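Local structure of HpcH/HpaI aldolase (Desulfitobacterium hafniense, 3QZ6) at residues A[129-133]-A[134-138]; A[138-141]-A[142-146]. The protein belongs to the HpcH/HpaI aldolase and citrate lyase family and folds as a parallel, eight-stranded TIM barrel. All coordinates share one frame; numbering follows the deposited sequence.

In the fold
Helix 133-141 offers a compact example of how one helix changes its chemistry from end to end. Contact 1 (129-133 with 134-138) forms its first turn at the protein surface, with its centre about 26 Å from the centre of the chain. Contact 2 (138-141 with 142-146) lies at its last turn, about 16 Å from that centre, where the chain heads into barrel strand 145-150. The two share Gln-138, and their centres are about 12 Å apart. Aromatic rings and a valine dominate contact 1, with a water at the helix start; contact 2, partly buried, relies on backbone carbonyls, a salt bridge and bridging waters.

Contact 1 (A[129-133]-A[134-138]); sequences KPVNW and AEWVQ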
loop_
_atom_site.group_PDB
_atom_site.type_symbol
_atom_site.label_atom_id
_atom_site.label_comp_id
_atom_site.label_asym_id
_atom_site.label_seq_id
_atom_site.Cartn_x
_atom_site.Cartn_y
_atom_site.Cartn_z
ATOM N N LYS A 129 -21.985 -20.173 10.182
ATOM C CA LYS A 129 -21.937 -21.437 10.913
ATOM C C LYS A 129 -23.129 -21.558 11.849
ATOM O O LYS A 129 -23.663 -20.545 12.310
ATOM C CB LYS A 129 -20.637 -21.541 11.712
ATOM C CG LYS A 129 -19.408 -21.744 10.848
ATOM C CD LYS A 129 -18.128 -21.661 11.658
ATOM C CE LYS A 129 -16.927 -21.899 10.763
ATOM N NZ LYS A 129 -15.641 -21.528 11.408
ATOM N N PRO A 130 -23.560 -22.799 12.134
ATOM C CA PRO A 130 -24.693 -22.981 13.044
ATOM C C PRO A 130 -24.229 -22.697 14.456
ATOM O O PRO A 130 -23.063 -22.946 14.750
ATOM C CB PRO A 130 -25.027 -24.480 12.917
ATOM C CG PRO A 130 -24.156 -25.011 11.797
ATOM C CD PRO A 130 -22.986 -24.085 11.703
ATOM N N VAL A 131 -25.115 -22.199 15.314
ATOM C CA VAL A 131 -24.757 -21.930 16.703
ATOM C C VAL A 131 -25.873 -22.331 17.668
ATOM O O VAL A 131 -27.015 -22.513 17.264
ATOM C CB VAL A 131 -24.492 -20.436 16.928
ATOM C CG1 VAL A 131 -23.407 -19.924 15.970
ATOM C CG2 VAL A 131 -25.779 -19.655 16.759
ATOM N N ASN A 132 -25.521 -22.465 18.942
ATOM C CA ASN A 132 -26.491 -22.565 20.029
ATOM C C ASN A 132 -26.788 -21.137 20.474
ATOM O O ASN A 132 -25.981 -20.533 21.177
ATOM C CB ASN A 132 -25.868 -23.361 21.181
ATOM C CG ASN A 132 -26.789 -23.479 22.400
ATOM O OD1 ASN A 132 -27.664 -22.639 22.634
ATOM N ND2 ASN A 132 -26.577 -24.528 23.192
ATOM N N TRP A 133 -27.922 -20.578 20.057
ATOM C CA TRP A 133 -28.137 -19.131 20.226
ATOM C C TRP A 133 -27.987 -18.637 21.657
ATOM O O TRP A 133 -27.331 -17.620 21.899
ATOM C CB TRP A 133 -29.481 -18.684 19.644
ATOM C CG TRP A 133 -29.472 -18.674 18.133
ATOM C CD1 TRP A 133 -30.085 -19.571 17.303
ATOM C CD2 TRP A 133 -28.793 -17.739 17.283
ATOM N NE1 TRP A 133 -29.839 -19.244 15.992
ATOM C CE2 TRP A 133 -29.050 -18.125 15.950
ATOM C CE3 TRP A 133 -28.000 -16.609 17.519
ATOM C CZ2 TRP A 133 -28.544 -17.421 14.854
ATOM C CZ3 TRP A 133 -27.487 -15.908 16.421
ATOM C CH2 TRP A 133 -27.765 -16.318 15.111
ATOM N N ALA A 134 -28.587 -19.358 22.602
ATOM C CA ALA A 134 -28.613 -18.911 23.985
ATOM C C ALA A 134 -27.195 -18.741 24.529
ATOM O O ALA A 134 -26.903 -17.770 25.222
ATOM C CB ALA A 134 -29.433 -19.888 24.864
ATOM N N GLU A 135 -26.317 -19.686 24.204
ATOM C CA GLU A 135 -24.927 -19.628 24.645
ATOM C C GLU A 135 -24.139 -18.635 23.802
ATOM O O GLU A 135 -23.310 -17.879 24.311
ATOM C CB GLU A 135 -24.274 -21.003 24.508
ATOM C CG GLU A 135 -23.999 -21.711 25.815
ATOM C CD GLU A 135 -25.264 -22.167 26.506
ATOM O OE1 GLU A 135 -25.351 -22.025 27.746
ATOM O OE2 GLU A 135 -26.168 -22.672 25.807
ATOM N N TRP A 136 -24.397 -18.646 22.502
ATOM C CA TRP A 136 -23.582 -17.878 21.567
ATOM C C TRP A 136 -23.652 -16.371 21.812
ATOM O O TRP A 136 -22.632 -15.702 21.790
ATOM C CB TRP A 136 -23.968 -18.213 20.129
ATOM C CG TRP A 136 -23.053 -17.614 19.099
ATOM C CD1 TRP A 136 -21.913 -18.172 18.580
ATOM C CD2 TRP A 136 -23.202 -16.339 18.462
ATOM N NE1 TRP A 136 -21.353 -17.322 17.650
ATOM C CE2 TRP A 136 -22.124 -16.192 17.561
ATOM C CE3 TRP A 136 -24.148 -15.314 18.558
ATOM C CZ2 TRP A 136 -21.961 -15.058 16.773
ATOM C CZ3 TRP A 136 -23.986 -14.186 17.772
ATOM C CH2 TRP A 136 -22.899 -14.068 16.891
ATOM N N VAL A 137 -24.841 -15.831 22.062
ATOM C CA VAL A 137 -24.936 -14.390 22.307
ATOM C C VAL A 137 -24.169 -13.977 23.569
ATOM O O VAL A 137 -23.583 -12.898 23.613
ATOM C CB VAL A 137 -26.397 -13.877 22.368
ATOM C CG1 VAL A 137 -27.048 -13.966 20.987
ATOM C CG2 VAL A 137 -27.207 -14.645 23.423
ATOM N N GLN A 138 -24.157 -14.841 24.581
ATOM C CA GLN A 138 -23.441 -14.538 25.819
ATOM C C GLN A 138 -21.950 -14.538 25.586
ATOM O O GLN A 138 -21.241 -13.643 26.050
ATOM C CB GLN A 138 -23.752 -15.560 26.915
ATOM C CG GLN A 138 -25.098 -15.410 27.560
ATOM C CD GLN A 138 -25.250 -16.331 28.765
ATOM O OE1 GLN A 138 -25.812 -17.424 28.662
ATOM N NE2 GLN A 138 -24.732 -15.896 29.914
HETATM O O HOH W 1 -30.143 -21.894 22.156
#
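Val-131 lays its CG1 methyl over one face of the Trp-136 indole, a CH-pi contact in which the carbon sits 3.8 Å from the centroid of the five-membered ring. The closest atom of that ring is CD1, 3.5 Å from Val-131 CG1. The valine's other methyl, CG2, lies over a face of the Trp-133 ring, so one short side chain serves two indoles. These two lie side by side and point the same way, yet their planes are turned 78° apart: the edge of Trp-133 is directed at the face of Trp-136 in an offset edge-to-face pair, its CZ3 4.0 Å from Trp-136 CE3. With CG anti to the backbone N (chi1 -172°), the Trp-136 indole extends out from the helix and somewhat forward along it, its CD1 side staying against Val-131. Val-137 CG1 stands at the edge of the Trp-133 ring.

Asn-132 is the N-cap. Its carbonyl O takes the first helical bond, from Trp-136 N at 2.8 Å, and Trp-133 O accepts from Val-137 N at 3.1 Å. A water donates to Asn-132 OD1 (2.6 Å) and accepts from Ala-134 N (3.0 Å), bridging cap side chain and first turn. Nearby, Trp-133 and Val-131 also touch Thr-126. This exposed helix start thus combines apolar packing of Val-131 and two indoles with N-H groups of Ala-134, Trp-136 and Val-137 that each have an acceptor.

Contact 2 (A[138-141]-A[142-146]); sequences QERN and DEIFI
Arg-140 O takes two backbone donors, from Glu-143 and Ile-144, as the chain leaves helix 133-141. Ile-144 N comes almost straight at it, at 3.2 Å with a C=O...N angle of 175°, whereas Glu-143 N, at 2.8 Å, lies well above the carbonyl plane. Asp-142 N divides its hydrogen between two weak bonds, to Gln-138 O and to Glu-139 O. A water donates to Gln-138 O at 2.7 Å and only weakly to Asp-142 OD1; a second water lies 2.7 Å from both Asn-141 O and Ile-144 O.

The Arg-140 chain, bent at chi2 (50°) and chi3 (55°), folds back so that NE makes a weak, salt-bridging hydrogen bond to Glu-143 OE1 at 3.3 Å, the two side chains crossing at about a right angle. The bend at chi2 also sets Arg-140 CD 3.7 Å from Ile-144 CD1. The amide of buried Asn-141 is held by a partner beyond the turn, its OD1 accepting from Tyr-112 N. Beyond Ile-144, the backbone of Phe-145 pairs with Glu-90 and Phe-92, and that of Ile-146 with Asp-169 and Ala-170. Such a tight passage from an outer helix into strand 145-150, which lies between parallel strands 91-94 and 170-173, is the alpha-to-beta connection of a TIM barrel.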
loop_
_atom_site.group_PDB
_atom_site.type_symbol
_atom_site.label_atom_id
_atom_site.label_comp_id
_atom_site.label_asym_id
_atom_site.label_seq_id
_atom_site.Cartn_x
_atom_site.Cartn_y
_atom_site.Cartn_z
ATOM N N GLN A 138 -24.157 -14.841 24.581
ATOM C CA GLN A 138 -23.441 -14.538 25.819
ATOM C C GLN A 138 -21.950 -14.538 25.586
ATOM O O GLN A 138 -21.241 -13.643 26.050
ATOM C CB GLN A 138 -23.752 -15.560 26.915
ATOM C CG GLN A 138 -25.098 -15.410 27.560
ATOM C CD GLN A 138 -25.250 -16.331 28.765
ATOM O OE1 GLN A 138 -25.812 -17.424 28.662
ATOM N NE2 GLN A 138 -24.732 -15.896 29.914
ATOM N N GLU A 139 -21.468 -15.560 24.887
ATOM C CA GLU A 139 -20.046 -15.640 24.571
ATOM C C GLU A 139 -19.598 -14.497 23.664
ATOM O O GLU A 139 -18.535 -13.924 23.867
ATOM C CB GLU A 139 -19.699 -16.985 23.939
ATOM C CG GLU A 139 -19.982 -18.163 24.855
ATOM C CD GLU A 139 -19.439 -19.467 24.308
ATOM O OE1 GLU A 139 -18.566 -19.414 23.413
ATOM O OE2 GLU A 139 -19.882 -20.540 24.775
ATOM N N ARG A 140 -20.398 -14.164 22.658
ATOM C CA ARG A 140 -20.008 -13.086 21.752
ATOM C C ARG A 140 -19.928 -11.745 22.498
ATOM O O ARG A 140 -19.022 -10.947 22.257
ATOM C CB ARG A 140 -20.953 -13.003 20.547
ATOM C CG ARG A 140 -20.574 -11.922 19.537
ATOM C CD ARG A 140 -19.094 -12.005 19.156
ATOM N NE ARG A 140 -18.727 -13.332 18.662
ATOM C CZ ARG A 140 -18.721 -13.695 17.383
ATOM N NH1 ARG A 140 -19.061 -12.831 16.430
ATOM N NH2 ARG A 140 -18.368 -14.931 17.058
ATOM N N ASN A 141 -20.865 -11.492 23.409
ATOM C CA ASN A 141 -20.825 -10.247 24.179
ATOM C C ASN A 141 -19.485 -10.070 24.895
ATOM O O ASN A 141 -19.018 -8.951 25.079
ATOM C CB ASN A 141 -21.966 -10.193 25.207
ATOM C CG ASN A 141 -23.222 -9.515 24.669
ATOM O OD1 ASN A 141 -23.269 -9.051 23.522
ATOM N ND2 ASN A 141 -24.258 -9.463 25.504
ATOM N N ASP A 142 -18.870 -11.181 25.299
ATOM C CA ASP A 142 -17.581 -11.129 26.002
ATOM C C ASP A 142 -16.396 -10.875 25.077
ATOM O O ASP A 142 -15.287 -10.626 25.541
ATOM C CB ASP A 142 -17.324 -12.429 26.757
ATOM C CG ASP A 142 -18.006 -12.465 28.106
ATOM O OD1 ASP A 142 -18.426 -11.389 28.588
ATOM O OD2 ASP A 142 -18.117 -13.571 28.681
ATOM N N GLU A 143 -16.619 -10.954 23.769
ATOM C CA GLU A 143 -15.518 -10.835 22.803
ATOM C C GLU A 143 -15.513 -9.529 21.988
ATOM O O GLU A 143 -14.486 -9.158 21.404
ATOM C CB GLU A 143 -15.517 -12.046 21.867
ATOM C CG GLU A 143 -15.326 -13.372 22.606
ATOM C CD GLU A 143 -15.632 -14.575 21.735
ATOM O OE1 GLU A 143 -16.634 -14.528 20.983
ATOM O OE2 GLU A 143 -14.869 -15.562 21.793
ATOM N N ILE A 144 -16.656 -8.855 21.934
ATOM C CA ILE A 144 -16.759 -7.539 21.287
ATOM C C ILE A 144 -15.814 -6.547 21.962
ATOM O O ILE A 144 -15.755 -6.482 23.185
ATOM C CB ILE A 144 -18.190 -6.989 21.415
ATOM C CG1 ILE A 144 -19.166 -7.924 20.720
ATOM C CG2 ILE A 144 -18.295 -5.591 20.830
ATOM C CD1 ILE A 144 -18.748 -8.288 19.346
ATOM N N PHE A 145 -15.093 -5.761 21.165
ATOM C CA PHE A 145 -14.051 -4.878 21.687
ATOM C C PHE A 145 -14.432 -3.408 21.514
ATOM O O PHE A 145 -14.673 -2.957 20.399
ATOM C CB PHE A 145 -12.721 -5.163 20.969
ATOM C CG PHE A 145 -11.575 -4.329 21.465
ATOM C CD1 PHE A 145 -10.937 -4.643 22.656
ATOM C CD2 PHE A 145 -11.141 -3.228 20.746
ATOM C CE1 PHE A 145 -9.885 -3.870 23.126
ATOM C CE2 PHE A 145 -10.085 -2.450 21.208
ATOM C CZ PHE A 145 -9.458 -2.774 22.402
ATOM N N ILE A 146 -14.484 -2.662 22.613
ATOM C CA ILE A 146 -14.823 -1.243 22.549
ATOM C C ILE A 146 -13.680 -0.413 23.104
ATOM O O ILE A 146 -13.289 -0.590 24.255
ATOM C CB ILE A 146 -16.074 -0.908 23.392
ATOM C CG1 ILE A 146 -17.284 -1.732 22.942
ATOM C CG2 ILE A 146 -16.377 0.589 23.315
ATOM C CD1 ILE A 146 -17.544 -1.661 21.469
HETATM O O HOH W 2 -21.732 -12.194 28.221
HETATM O O HOH W 3 -16.861 -7.390 25.478
#